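Local coordinates for uncharacterized protein (Bacteroides ovatus, PDB 4FXT), which is of unknown function and belongs to the DUF3823 family, pairing a transthyretin-like N-terminal domain with an E-set-like C-terminal domain, at residues 96-101 / 118-123. Sequence-based numbering, arbitrary orientation.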
# COMPACT_ATOMS: atom_id res chain seq x y z
N PRO A 96 3.26 -4.14 8.61
CA PRO A 96 4.05 -3.02 8.05
C PRO A 96 5.02 -2.43 9.08
O PRO A 96 4.82 -2.60 10.29
CB PRO A 96 2.99 -1.98 7.65
CG PRO A 96 1.68 -2.58 7.93
CD PRO A 96 1.84 -3.75 8.79
N TYR A 97 6.09 -1.76 8.60
CA TYR A 97 7.05 -1.15 9.52
C TYR A 97 6.39 0.08 10.13
O TYR A 97 6.32 0.25 11.35
CB TYR A 97 8.37 -0.85 8.82
CG TYR A 97 9.01 -2.11 8.26
CD1 TYR A 97 9.66 -3.02 9.10
CD2 TYR A 97 8.99 -2.38 6.89
CE1 TYR A 97 10.22 -4.19 8.60
CE2 TYR A 97 9.57 -3.54 6.38
CZ TYR A 97 10.20 -4.44 7.24
OH TYR A 97 10.81 -5.58 6.78
N PHE A 98 5.77 0.87 9.25
CA PHE A 98 4.95 2.03 9.52
C PHE A 98 3.64 1.87 8.78
O PHE A 98 3.63 1.33 7.65
CB PHE A 98 5.68 3.31 9.12
CG PHE A 98 6.85 3.69 9.98
CD1 PHE A 98 8.12 3.21 9.70
CD2 PHE A 98 6.70 4.55 11.06
CE1 PHE A 98 9.22 3.57 10.49
CE2 PHE A 98 7.79 4.93 11.84
CZ PHE A 98 9.04 4.42 11.56
N PHE A 99 2.53 2.28 9.41
CA PHE A 99 1.21 2.14 8.80
C PHE A 99 0.52 3.51 8.71
O PHE A 99 0.63 4.31 9.65
CB PHE A 99 0.36 1.13 9.58
CG PHE A 99 -1.04 0.89 9.06
CD1 PHE A 99 -1.26 0.25 7.83
CD2 PHE A 99 -2.15 1.24 9.81
CE1 PHE A 99 -2.55 0.03 7.35
CE2 PHE A 99 -3.44 0.99 9.34
CZ PHE A 99 -3.64 0.38 8.12
N VAL A 100 -0.14 3.79 7.57
CA VAL A 100 -0.88 5.04 7.36
C VAL A 100 -2.38 4.77 7.48
O VAL A 100 -2.90 3.96 6.70
CB VAL A 100 -0.55 5.73 6.00
CG1 VAL A 100 -1.08 7.17 5.99
CG2 VAL A 100 0.95 5.75 5.73
N ARG A 101 -3.07 5.43 8.43
CA ARG A 101 -4.56 5.30 8.53
C ARG A 101 -5.29 6.67 8.68
O ARG A 101 -4.68 7.73 8.87
CB ARG A 101 -5.01 4.42 9.71
CG ARG A 101 -4.91 5.08 11.09
CD ARG A 101 -5.32 4.10 12.16
NE ARG A 101 -4.34 3.03 12.31
CZ ARG A 101 -4.63 1.79 12.70
NH1 ARG A 101 -5.90 1.43 12.88
NH2 ARG A 101 -3.67 0.89 12.85
N ILE A 118 -0.14 8.18 11.46
CA ILE A 118 0.99 7.27 11.19
C ILE A 118 1.33 6.51 12.44
O ILE A 118 1.47 7.11 13.51
CB ILE A 118 2.24 8.02 10.64
CG1 ILE A 118 1.88 8.81 9.34
CG2 ILE A 118 3.41 7.06 10.41
CD1 ILE A 118 2.96 9.71 8.81
N ASN A 119 1.46 5.19 12.30
CA ASN A 119 1.83 4.29 13.41
C ASN A 119 3.17 3.64 13.18
O ASN A 119 3.47 3.28 12.04
CB ASN A 119 0.76 3.21 13.58
CG ASN A 119 -0.66 3.71 13.80
OD1 ASN A 119 -1.62 3.29 13.10
ND2 ASN A 119 -0.85 4.65 14.74
N LYS A 120 3.99 3.51 14.22
CA LYS A 120 5.25 2.77 14.13
C LYS A 120 4.92 1.39 14.66
O LYS A 120 4.69 1.24 15.87
CB LYS A 120 6.41 3.47 14.85
CG LYS A 120 7.76 2.75 14.77
CD LYS A 120 8.82 3.55 15.51
CE LYS A 120 10.11 2.83 15.60
NZ LYS A 120 11.14 3.68 16.25
N VAL A 121 4.74 0.42 13.74
CA VAL A 121 4.29 -0.95 14.07
C VAL A 121 5.52 -1.81 14.49
O VAL A 121 5.43 -2.53 15.49
CB VAL A 121 3.53 -1.55 12.87
CG1 VAL A 121 3.01 -2.95 13.18
CG2 VAL A 121 2.38 -0.63 12.45
N VAL A 122 6.66 -1.72 13.74
CA VAL A 122 7.94 -2.42 14.01
C VAL A 122 8.87 -1.46 14.77
O VAL A 122 9.36 -0.50 14.17
CB VAL A 122 8.60 -2.95 12.72
CG1 VAL A 122 9.92 -3.65 13.02
CG2 VAL A 122 7.64 -3.88 11.97
N ALA A 123 9.07 -1.70 16.09
CA ALA A 123 9.84 -0.83 17.01
C ALA A 123 11.30 -0.61 16.54
O ALA A 123 11.89 0.45 16.78
CB ALA A 123 9.84 -1.42 18.41
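Asn119 meets both Phe99 and Arg101 at its amide oxygen: OD1 lies at the edge of the Phe99 ring, near its plane, with the amide and ring planes only 19° apart, while Phe99 CE2 lies over one face of the Arg101 guanidinium, near its rim. Arg101 NE donates to Asn119 OD1 at 2.8 Å, with the oxygen tilted 21° out of the guanidinium plane, and NH2 adds a weak bond; the long, bent arginine chain can curl back across the asparagine while NH1 pairs with Asp17. Asparagine suits its place by offering this acceptor and, through ND2, a donor to Asp158. An alanine here in place of Arg101 would probably leave Asn119 OD1 without these donors and Asp17 without its salt-bridge mate, and take away the guanidinium over Phe99 CE2. On the other face of the sheet the extended aliphatic chain of Lys120 packs against Phe98, CB to Phe98 CE2 3.6 Å.

Phe99 and Asn119 form an antiparallel hydrogen-bonded pair, Asn119 N to Phe99 O being 2.9 Å. Past the strand end, Tyr97 O accepts from both Val121 N and Val122 N. The contact is the open end of the hairpin of strands 98-108 and 111-120. Phe98 and Val100, apolar as this face requires, pack on Val183 of strand 176-185, in the other sheet of the C-terminal domain, whereas Phe99, Arg101 and Val121 meet Tyr16 of strand 7-16, joining the C-terminal domain to the N-terminal one.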